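Local coordinates for protein acyl-CoA dehydrogenase (Mycobacterium thermoresistibile, PDB 3PFD) that binds reduced flavin adenine dinucleotide and probably catalyses the 2,3-dehydrogenation of saturated acyl-CoA thioesters, passing the electrons to an acceptor, at residues Glu28-Leu33 / Ile87-Arg92; Gly63-His68 / Ala102-Gly107; Ala332-Ala337 / Gly378-Gln383. All coordinates share one frame; numbering follows the deposited sequence.

Contact 1. Residues Glu28-Leu33 / Ile87-Arg92; sequences EAIRAL and IEEVAR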
loop_
_atom_site.group_PDB
_atom_site.type_symbol
_atom_site.label_atom_id
_atom_site.label_comp_id
_atom_site.label_asym_id
_atom_site.label_seq_id
_atom_site.Cartn_x
_atom_site.Cartn_y
_atom_site.Cartn_z
ATOM N N GLU C 28 2.831 -33.691 -2.795
ATOM C CA GLU C 28 4.033 -34.320 -2.247
ATOM C C GLU C 28 4.929 -34.873 -3.372
ATOM O O GLU C 28 6.158 -34.696 -3.348
ATOM C CB GLU C 28 3.664 -35.408 -1.198
ATOM C CG GLU C 28 2.941 -34.836 0.051
ATOM C CD GLU C 28 2.530 -35.872 1.120
ATOM O OE1 GLU C 28 2.816 -35.618 2.314
ATOM O OE2 GLU C 28 1.906 -36.915 0.798
ATOM N N ALA C 29 4.309 -35.516 -4.363
ATOM C CA ALA C 29 5.018 -36.067 -5.519
ATOM C C ALA C 29 5.658 -34.999 -6.406
ATOM O O ALA C 29 6.817 -35.140 -6.787
ATOM C CB ALA C 29 4.091 -36.946 -6.346
ATOM N N ILE C 30 4.912 -33.943 -6.754
ATOM C CA ILE C 30 5.498 -32.877 -7.579
ATOM C C ILE C 30 6.557 -32.071 -6.854
ATOM O O ILE C 30 7.557 -31.726 -7.457
ATOM C CB ILE C 30 4.466 -31.938 -8.282
ATOM C CG1 ILE C 30 5.188 -30.976 -9.230
ATOM C CG2 ILE C 30 3.617 -31.191 -7.289
ATOM C CD1 ILE C 30 5.991 -31.670 -10.346
ATOM N N ARG C 31 6.356 -31.799 -5.563
ATOM C CA ARG C 31 7.390 -31.132 -4.762
ATOM C C ARG C 31 8.687 -31.924 -4.716
ATOM O O ARG C 31 9.764 -31.340 -4.779
ATOM C CB ARG C 31 6.940 -30.863 -3.322
ATOM C CG ARG C 31 8.009 -30.090 -2.520
ATOM C CD ARG C 31 7.512 -29.553 -1.218
ATOM N NE ARG C 31 6.749 -28.321 -1.446
ATOM C CZ ARG C 31 6.394 -27.454 -0.497
ATOM N NH1 ARG C 31 6.726 -27.667 0.780
ATOM N NH2 ARG C 31 5.707 -26.371 -0.830
ATOM N N ALA C 32 8.591 -33.244 -4.558
ATOM C CA ALA C 32 9.798 -34.088 -4.474
ATOM C C ALA C 32 10.560 -34.046 -5.792
ATOM O O ALA C 32 11.766 -33.845 -5.808
ATOM C CB ALA C 32 9.452 -35.525 -4.082
ATOM N N LEU C 33 9.843 -34.185 -6.901
ATOM C CA LEU C 33 10.462 -34.072 -8.212
ATOM C C LEU C 33 11.074 -32.686 -8.426
ATOM O O LEU C 33 12.208 -32.577 -8.886
ATOM C CB LEU C 33 9.445 -34.371 -9.310
ATOM C CG LEU C 33 10.077 -34.498 -10.693
ATOM C CD1 LEU C 33 9.385 -35.609 -11.410
ATOM C CD2 LEU C 33 10.021 -33.202 -11.501
ATOM N N ILE C 87 1.929 -26.619 -11.547
ATOM C CA ILE C 87 2.574 -25.390 -12.003
ATOM C C ILE C 87 3.173 -24.589 -10.848
ATOM O O ILE C 87 4.322 -24.140 -10.932
ATOM C CB ILE C 87 1.608 -24.557 -12.850
ATOM C CG1 ILE C 87 1.382 -25.285 -14.181
ATOM C CG2 ILE C 87 2.104 -23.111 -13.055
ATOM C CD1 ILE C 87 0.063 -24.969 -14.816
ATOM N N GLU C 88 2.399 -24.465 -9.771
ATOM C CA GLU C 88 2.812 -23.788 -8.546
ATOM C C GLU C 88 4.059 -24.417 -7.926
ATOM O O GLU C 88 4.988 -23.707 -7.542
ATOM C CB GLU C 88 1.647 -23.833 -7.532
ATOM C CG GLU C 88 1.927 -23.307 -6.106
ATOM C CD GLU C 88 0.744 -23.592 -5.152
ATOM O OE1 GLU C 88 -0.417 -23.601 -5.631
ATOM O OE2 GLU C 88 0.964 -23.846 -3.944
ATOM N N GLU C 89 4.069 -25.742 -7.795
ATOM C CA GLU C 89 5.187 -26.422 -7.136
ATOM C C GLU C 89 6.473 -26.361 -7.967
ATOM O O GLU C 89 7.598 -26.332 -7.415
ATOM C CB GLU C 89 4.828 -27.865 -6.772
ATOM C CG GLU C 89 3.865 -27.974 -5.564
ATOM C CD GLU C 89 4.473 -27.460 -4.247
ATOM O OE1 GLU C 89 5.702 -27.482 -4.096
ATOM O OE2 GLU C 89 3.719 -27.011 -3.367
ATOM N N VAL C 90 6.321 -26.343 -9.287
ATOM C CA VAL C 90 7.489 -26.195 -10.148
ATOM C C VAL C 90 7.975 -24.729 -10.033
ATOM O O VAL C 90 9.160 -24.497 -9.882
ATOM C CB VAL C 90 7.242 -26.651 -11.630
ATOM C CG1 VAL C 90 8.488 -26.436 -12.495
ATOM C CG2 VAL C 90 6.894 -28.125 -11.693
ATOM N N ALA C 91 7.056 -23.759 -10.039
ATOM C CA ALA C 91 7.449 -22.332 -10.021
ATOM C C ALA C 91 8.159 -21.919 -8.729
ATOM O O ALA C 91 8.996 -20.983 -8.715
ATOM C CB ALA C 91 6.229 -21.447 -10.250
ATOM N N ARG C 92 7.797 -22.615 -7.653
ATOM C CA ARG C 92 8.434 -22.488 -6.345
ATOM C C ARG C 92 9.944 -22.664 -6.433
ATOM O O ARG C 92 10.671 -22.082 -5.605
ATOM C CB ARG C 92 7.853 -23.541 -5.380
ATOM C CG ARG C 92 8.212 -23.389 -3.905
ATOM C CD ARG C 92 7.371 -24.320 -3.025
ATOM N NE ARG C 92 7.999 -24.451 -1.717
ATOM C CZ ARG C 92 8.971 -25.323 -1.420
ATOM N NH1 ARG C 92 9.396 -26.227 -2.315
ATOM N NH2 ARG C 92 9.505 -25.315 -0.195
#
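R31 reaches across from helix 24-47 and takes the carboxylate of E89 side-on. Its NE points at E89 OE1 over 3.0 Å in a nearly straight bond, with OE1 at the edge of the guanidinium and in its plane. NH2 makes a longer, more bent bond of 3.3 Å to the syn lone pair of E89 OE2. The two flat groups are turned 55° apart, and NE meets OE1 from above the carboxylate plane. The R31 chain bends at chi3, and its tip comes up to both E89 and R92; the R92 guanidinium lies flat on one of its faces, centres 3.5 Å apart and planes at 16°. Two positive groups stacked in this way would be expected to repel each other, but acids surround them: E89 is shared between R31 and R27, while D272 and E35 each form a salt bridge with R92.

The close apolar packing lies at the aliphatic stem of E89. I30 CG2 sits 3.6 Å from E89 CB, so the same glutamate gives its stem to the core and its carboxylate to the arginine. Further on, I30 CD1 meets V90 CG2 at 3.9 Å, with L59 of helix 53-61 touching both residues. I30, E89 and V90 are buried; by contrast, the stacked R31 and R92 remain partly exposed.

With axes 8.9 Å apart and nearly parallel at 26°, the two segments pack as neighbouring helices of the all-helical N-terminal domain characteristic of acyl-CoA dehydrogenases.

Contact 2. Residues Gly63-His68 / Ala102-Gly107; sequences GFSAIH and AVNKLG
H68 lays its imidazole ring over the aliphatic stem of K105, in the N-terminal helical domain of the acyl-CoA dehydrogenase fold, where the loop after helix 53-61 runs against helix 95-114. K105 CG stands 3.5 Å from the centroid of the H68 ring and only 7° off its normal, a CH-pi contact squarely over one face. At the far end of the ring, H68 CE1 comes within 3.5 Å of K105 CA, which puts the imidazole against the helix backbone as well as the side chain. The chi1 of 64° places CG of H68 between its own backbone N and carbonyl carbon and turns the ring toward the helix. T108, further along that helix, hydrogen-bonds H68 NE2, a hold on the ring's orientation consistent with its position over K105. K105 extends beyond CG and carries its ammonium away from the loop to the carbonyl of H254.

Earlier in the loop, A66 CB packs on N104 CB at 4.0 Å, near the point where the two backbones come closest. The loop itself starts at G63, whose positive phi closes helix 53-61 in a Schellman motif.

N104 spends both ends of its amide: OD1 accepts from the backbone N of A134, the first residue of strand 134-137, so this one side chain ties the loop to that strand. Its other end, ND2, gives a nearly straight bond of 2.9 Å to S65 O, which lies close to the amide plane of N104 while ND2 itself stands above the carbonyl plane of S65.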
loop_
_atom_site.group_PDB
_atom_site.type_symbol
_atom_site.label_atom_id
_atom_site.label_comp_id
_atom_site.label_asym_id
_atom_site.label_seq_id
_atom_site.Cartn_x
_atom_site.Cartn_y
_atom_site.Cartn_z
ATOM N N GLY C 63 5.590 -37.949 -16.229
ATOM C CA GLY C 63 4.246 -37.614 -16.700
ATOM C C GLY C 63 3.625 -36.379 -16.063
ATOM O O GLY C 63 2.422 -36.311 -15.924
ATOM N N PHE C 64 4.453 -35.409 -15.680
ATOM C CA PHE C 64 3.972 -34.163 -15.069
ATOM C C PHE C 64 3.911 -32.958 -16.010
ATOM O O PHE C 64 3.578 -31.854 -15.579
ATOM C CB PHE C 64 4.789 -33.814 -13.816
ATOM C CG PHE C 64 4.292 -34.484 -12.572
ATOM C CD1 PHE C 64 3.047 -34.156 -12.036
ATOM C CD2 PHE C 64 5.056 -35.452 -11.931
ATOM C CE1 PHE C 64 2.577 -34.785 -10.892
ATOM C CE2 PHE C 64 4.594 -36.073 -10.780
ATOM C CZ PHE C 64 3.346 -35.740 -10.262
ATOM N N SER C 65 4.170 -33.169 -17.297
ATOM C CA SER C 65 4.381 -32.035 -18.193
ATOM C C SER C 65 3.119 -31.437 -18.805
ATOM O O SER C 65 3.141 -30.289 -19.266
ATOM C CB SER C 65 5.374 -32.400 -19.288
ATOM O OG SER C 65 4.750 -33.241 -20.229
ATOM N N ALA C 66 2.032 -32.206 -18.846
ATOM C CA ALA C 66 0.785 -31.706 -19.435
ATOM C C ALA C 66 -0.418 -32.495 -18.916
ATOM O O ALA C 66 -1.166 -33.106 -19.711
ATOM C CB ALA C 66 0.865 -31.761 -20.989
ATOM N N ILE C 67 -0.599 -32.490 -17.591
ATOM C CA ILE C 67 -1.574 -33.390 -16.955
ATOM C C ILE C 67 -3.037 -33.066 -17.261
ATOM O O ILE C 67 -3.911 -33.876 -16.985
ATOM C CB ILE C 67 -1.366 -33.530 -15.430
ATOM C CG1 ILE C 67 -1.762 -32.241 -14.700
ATOM C CG2 ILE C 67 0.079 -33.965 -15.126
ATOM C CD1 ILE C 67 -1.498 -32.279 -13.213
ATOM N N HIS C 68 -3.279 -31.897 -17.845
ATOM C CA HIS C 68 -4.635 -31.426 -18.159
ATOM C C HIS C 68 -5.239 -32.117 -19.397
ATOM O O HIS C 68 -6.465 -32.127 -19.565
ATOM C CB HIS C 68 -4.610 -29.915 -18.406
ATOM C CG HIS C 68 -3.796 -29.542 -19.606
ATOM N ND1 HIS C 68 -2.419 -29.519 -19.584
ATOM C CD2 HIS C 68 -4.160 -29.265 -20.885
ATOM C CE1 HIS C 68 -1.969 -29.210 -20.790
ATOM N NE2 HIS C 68 -3.006 -29.050 -21.597
ATOM N N ALA C 102 2.801 -24.888 -17.895
ATOM C CA ALA C 102 1.866 -23.742 -17.992
ATOM C C ALA C 102 1.588 -23.411 -19.447
ATOM O O ALA C 102 0.442 -23.117 -19.813
ATOM C CB ALA C 102 2.400 -22.503 -17.261
ATOM N N VAL C 103 2.640 -23.446 -20.269
ATOM C CA VAL C 103 2.477 -23.184 -21.722
ATOM C C VAL C 103 2.003 -24.396 -22.509
ATOM O O VAL C 103 1.291 -24.239 -23.523
ATOM C CB VAL C 103 3.673 -22.395 -22.338
ATOM C CG1 VAL C 103 3.489 -22.148 -23.855
ATOM C CG2 VAL C 103 3.788 -21.057 -21.607
ATOM N N ASN C 104 2.329 -25.605 -22.030
ATOM C CA ASN C 104 1.687 -26.779 -22.594
ATOM C C ASN C 104 0.154 -26.626 -22.540
ATOM O O ASN C 104 -0.546 -26.976 -23.495
ATOM C CB ASN C 104 2.173 -28.092 -21.945
ATOM C CG ASN C 104 3.524 -28.560 -22.507
ATOM O OD1 ASN C 104 4.006 -28.040 -23.523
ATOM N ND2 ASN C 104 4.139 -29.537 -21.850
ATOM N N LYS C 105 -0.350 -26.050 -21.443
ATOM C CA LYS C 105 -1.762 -25.799 -21.297
ATOM C C LYS C 105 -2.211 -24.619 -22.182
ATOM O O LYS C 105 -3.158 -24.752 -22.932
ATOM C CB LYS C 105 -2.153 -25.594 -19.815
ATOM C CG LYS C 105 -3.613 -25.960 -19.582
ATOM C CD LYS C 105 -4.282 -25.299 -18.404
ATOM C CE LYS C 105 -5.792 -25.553 -18.557
ATOM N NZ LYS C 105 -6.512 -25.396 -17.297
ATOM N N LEU C 106 -1.530 -23.478 -22.094
ATOM C CA LEU C 106 -1.822 -22.319 -22.956
ATOM C C LEU C 106 -1.913 -22.685 -24.452
ATOM O O LEU C 106 -2.863 -22.273 -25.123
ATOM C CB LEU C 106 -0.775 -21.204 -22.753
ATOM C CG LEU C 106 -1.096 -19.811 -23.329
ATOM C CD1 LEU C 106 -2.393 -19.249 -22.723
ATOM C CD2 LEU C 106 0.059 -18.816 -23.133
ATOM N N GLY C 107 -0.936 -23.455 -24.958
ATOM C CA GLY C 107 -0.858 -23.817 -26.398
ATOM C C GLY C 107 -1.803 -24.923 -26.858
ATOM O O GLY C 107 -1.818 -25.292 -28.055
#

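Contact 3. Residues Ala332-Ala337 / Gly378-Gln383; sequences ASKCFA and GTNQIQ. With FDA (dihydroflavine-adenine dinucleotide), chain B.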
loop_
_atom_site.group_PDB
_atom_site.type_symbol
_atom_site.label_atom_id
_atom_site.label_comp_id
_atom_site.label_asym_id
_atom_site.label_seq_id
_atom_site.Cartn_x
_atom_site.Cartn_y
_atom_site.Cartn_z
ATOM N N ALA C 332 -9.266 -11.779 -11.531
ATOM C CA ALA C 332 -8.964 -11.500 -10.118
ATOM C C ALA C 332 -7.826 -12.360 -9.590
ATOM O O ALA C 332 -6.890 -11.844 -8.989
ATOM C CB ALA C 332 -10.236 -11.685 -9.209
ATOM N N SER C 333 -7.917 -13.666 -9.811
ATOM C CA SER C 333 -6.957 -14.611 -9.238
ATOM C C SER C 333 -5.548 -14.434 -9.804
ATOM O O SER C 333 -4.546 -14.507 -9.066
ATOM C CB SER C 333 -7.423 -16.052 -9.443
ATOM O OG SER C 333 -7.240 -16.480 -10.775
ATOM N N LYS C 334 -5.483 -14.159 -11.102
ATOM C CA LYS C 334 -4.212 -13.880 -11.762
ATOM C C LYS C 334 -3.633 -12.511 -11.302
ATOM O O LYS C 334 -2.448 -12.422 -10.922
ATOM C CB LYS C 334 -4.369 -13.976 -13.292
ATOM C CG LYS C 334 -3.031 -13.945 -14.132
ATOM C CD LYS C 334 -2.524 -12.496 -14.295
ATOM C CE LYS C 334 -1.547 -12.325 -15.448
ATOM N NZ LYS C 334 -0.913 -10.945 -15.436
ATOM N N CYS C 335 -4.468 -11.466 -11.323
ATOM C CA CYS C 335 -4.030 -10.121 -10.929
ATOM C C CYS C 335 -3.562 -10.096 -9.472
ATOM O O CYS C 335 -2.467 -9.616 -9.177
ATOM C CB CYS C 335 -5.157 -9.080 -11.141
ATOM S SG CYS C 335 -4.664 -7.368 -10.837
ATOM N N PHE C 336 -4.374 -10.635 -8.564
ATOM C CA PHE C 336 -4.018 -10.632 -7.114
ATOM C C PHE C 336 -2.755 -11.453 -6.821
ATOM O O PHE C 336 -1.826 -10.970 -6.159
ATOM C CB PHE C 336 -5.182 -11.168 -6.267
ATOM C CG PHE C 336 -4.966 -11.029 -4.766
ATOM C CD1 PHE C 336 -4.928 -9.765 -4.164
ATOM C CD2 PHE C 336 -4.804 -12.156 -3.969
ATOM C CE1 PHE C 336 -4.748 -9.635 -2.787
ATOM C CE2 PHE C 336 -4.634 -12.052 -2.575
ATOM C CZ PHE C 336 -4.599 -10.784 -1.980
ATOM N N ALA C 337 -2.717 -12.699 -7.286
ATOM C CA ALA C 337 -1.524 -13.522 -7.035
ATOM C C ALA C 337 -0.242 -12.881 -7.539
ATOM O O ALA C 337 0.785 -12.952 -6.874
ATOM C CB ALA C 337 -1.659 -14.939 -7.591
ATOM N N GLY C 378 -2.221 -11.206 -20.191
ATOM C CA GLY C 378 -3.056 -10.037 -19.881
ATOM C C GLY C 378 -2.354 -9.237 -18.785
ATOM O O GLY C 378 -2.216 -9.731 -17.665
ATOM N N THR C 379 -1.881 -8.031 -19.095
ATOM C CA THR C 379 -1.259 -7.214 -18.052
ATOM C C THR C 379 -2.271 -7.039 -16.927
ATOM O O THR C 379 -3.462 -7.191 -17.166
ATOM C CB THR C 379 -0.869 -5.835 -18.535
ATOM O OG1 THR C 379 -2.052 -5.099 -18.855
ATOM C CG2 THR C 379 0.101 -5.916 -19.764
ATOM N N ASN C 380 -1.804 -6.721 -15.723
ATOM C CA ASN C 380 -2.731 -6.482 -14.616
ATOM C C ASN C 380 -3.675 -5.312 -14.835
ATOM O O ASN C 380 -4.728 -5.326 -14.246
ATOM C CB ASN C 380 -2.011 -6.425 -13.254
ATOM C CG ASN C 380 -1.525 -7.812 -12.820
ATOM O OD1 ASN C 380 -1.703 -8.761 -13.551
ATOM N ND2 ASN C 380 -0.901 -7.920 -11.641
ATOM N N GLN C 381 -3.318 -4.329 -15.677
ATOM C CA GLN C 381 -4.280 -3.247 -16.046
ATOM C C GLN C 381 -5.471 -3.821 -16.847
ATOM O O GLN C 381 -6.619 -3.489 -16.598
ATOM C CB GLN C 381 -3.580 -2.134 -16.860
ATOM C CG GLN C 381 -2.570 -1.285 -16.034
ATOM C CD GLN C 381 -1.410 -2.139 -15.511
ATOM O OE1 GLN C 381 -0.767 -2.844 -16.291
ATOM N NE2 GLN C 381 -1.177 -2.123 -14.180
ATOM N N ILE C 382 -5.171 -4.651 -17.831
ATOM C CA ILE C 382 -6.189 -5.369 -18.609
ATOM C C ILE C 382 -7.028 -6.278 -17.673
ATOM O O ILE C 382 -8.230 -6.372 -17.842
ATOM C CB ILE C 382 -5.519 -6.167 -19.751
ATOM C CG1 ILE C 382 -4.993 -5.210 -20.853
ATOM C CG2 ILE C 382 -6.484 -7.235 -20.387
ATOM C CD1 ILE C 382 -6.033 -4.152 -21.394
ATOM N N GLN C 383 -6.393 -6.916 -16.679
ATOM C CA GLN C 383 -7.158 -7.731 -15.712
ATOM C C GLN C 383 -8.229 -6.885 -15.006
ATOM O O GLN C 383 -9.388 -7.335 -14.824
ATOM C CB GLN C 383 -6.244 -8.437 -14.699
ATOM C CG GLN C 383 -5.144 -9.363 -15.309
ATOM C CD GLN C 383 -5.699 -10.460 -16.239
ATOM O OE1 GLN C 383 -6.865 -10.809 -16.166
ATOM N NE2 GLN C 383 -4.843 -11.020 -17.095
HETATM P PA FDA B . 1.102 -2.899 -24.322
HETATM O O1A FDA B . -0.239 -3.470 -24.697
HETATM O O2A FDA B . 1.796 -1.906 -25.222
HETATM O O5B FDA B . 0.937 -2.243 -22.859
HETATM C C5B FDA B . 1.764 -1.176 -22.384
HETATM C C4B FDA B . 1.162 -0.620 -21.085
HETATM O O4B FDA B . -0.098 0.008 -21.348
HETATM C C3B FDA B . 0.875 -1.726 -20.068
HETATM O O3B FDA B . 1.076 -1.176 -18.758
HETATM C C2B FDA B . -0.605 -2.010 -20.265
HETATM O O2B FDA B . -1.231 -2.543 -19.095
HETATM C C1B FDA B . -1.123 -0.628 -20.592
HETATM N N9A FDA B . -2.416 -0.658 -21.306
HETATM C C8A FDA B . -2.626 -1.078 -22.567
HETATM N N7A FDA B . -3.941 -0.939 -22.870
HETATM C C5A FDA B . -4.567 -0.429 -21.780
HETATM C C6A FDA B . -5.901 -0.087 -21.505
HETATM N N6A FDA B . -6.872 -0.268 -22.452
HETATM N N1A FDA B . -6.209 0.423 -20.282
HETATM C C2A FDA B . -5.236 0.581 -19.356
HETATM N N3A FDA B . -3.940 0.268 -19.587
HETATM C C4A FDA B . -3.586 -0.249 -20.791
HETATM N N1 FDA B . 2.174 -13.562 -26.109
HETATM C C2 FDA B . 1.913 -14.661 -26.882
HETATM O O2 FDA B . 1.181 -14.585 -27.904
HETATM N N3 FDA B . 2.452 -15.855 -26.556
HETATM C C4 FDA B . 3.246 -15.983 -25.469
HETATM O O4 FDA B . 3.720 -17.108 -25.236
HETATM C C4X FDA B . 3.516 -14.876 -24.638
HETATM N N5 FDA B . 4.396 -14.953 -23.619
HETATM C C5X FDA B . 5.057 -13.861 -23.199
HETATM C C6 FDA B . 6.293 -13.966 -22.545
HETATM C C7 FDA B . 7.002 -12.805 -22.187
HETATM C C7M FDA B . 8.332 -12.915 -21.473
HETATM C C8 FDA B . 6.468 -11.550 -22.443
HETATM C C8M FDA B . 7.200 -10.277 -22.056
HETATM C C9 FDA B . 5.244 -11.448 -23.079
HETATM C C9A FDA B . 4.544 -12.594 -23.470
HETATM N N10 FDA B . 3.431 -12.479 -24.330
HETATM C C10 FDA B . 2.962 -13.650 -24.986
HETATM C "C1'" FDA B . 2.940 -11.158 -24.724
HETATM C "C2'" FDA B . 2.118 -10.495 -23.610
HETATM O "O2'" FDA B . 0.817 -11.096 -23.426
HETATM C "C3'" FDA B . 2.049 -9.012 -23.910
HETATM O "O3'" FDA B . 3.327 -8.426 -23.560
HETATM C "C4'" FDA B . 0.916 -8.311 -23.136
HETATM O "O4'" FDA B . -0.357 -8.700 -23.658
HETATM C "C5'" FDA B . 1.023 -6.794 -23.209
HETATM O "O5'" FDA B . 1.245 -6.393 -24.567
HETATM P P FDA B . 2.457 -5.385 -24.890
HETATM O O1P FDA B . 3.722 -6.002 -24.349
HETATM O O2P FDA B . 2.378 -4.989 -26.345
HETATM O O3P FDA B . 2.141 -4.110 -23.954
#
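K334 NZ is gripped by three carbonyl oxygens, two of them across this contact: G378 O at 2.9 Å and N380 OD1 at 3.0 Å. The third is T373 O, at the end of helix 363-373. The lysine chain bends at chi2 (-80°) and ends at segment 378-383, where the ammonium meets both oxygens well out beyond their C=O bonds, about 20° from each carbonyl plane. Such a cage of neutral acceptors would satisfy a buried charge without a carboxylate among these bonds. G378 O is shared, since Q383 NE2 also donates to it at 3.0 Å, from above the carbonyl plane. G378 itself has backbone angles that call for glycine, and a CB here would run into Q383 NE2.

Beside these bonds, C335 packs against both N380 and Q383. Its SG rests 3.7 Å from N380 CB and its CB 3.8 Å from Q383 CB, close to where the backbones draw nearest. N380 ND2 finds its partners outside, in D339 and S338.

T379 and Q381 hold the adenosine end of the FDA. T379 is the N-cap of helix 380-391: its OG1 accepts a weak bond from I382 N and donates to ribose O2B of the FDA at 2.7 Å. That ribose hydroxyl in turn donates to Q381 OE1 at 2.9 Å. Q381 OE1 also accepts from Q350 of a neighbouring subunit, so the adenosine is bound at a subunit boundary.

Within the C-terminal helical domain, helix 326-352 packs on helix 380-391 here, with F336, pointing away, on helix 292-321, and S333, K334 and A337 touching helix 256-280, while M303 of another neighbouring subunit packs on A332, C335 and F336.

How the contacts relate
From the N terminus, helix 24-47 enters contact 1 first; the chain then runs through helix 53-61 into the 63-68 loop before 87-92 closes contact 1, and 102-107 on the next helix closes contact 2. The two closures therefore cross, and they touch in space: I30 CD1 lies 4.0 Å from F64 CG, and I87 CD1 3.9 Å from A102 CA. Together they tie helices 24-47, 80-91 and 95-114 and the loop after helix 53-61 to one another. The strands of the middle domain follow, and only after them does contact 3 join helix 326-352 to helix 380-391 in the C-terminal domain. Its centre is about 23 Å from that of contact 1 and 21 Å from that of contact 2, without touching either.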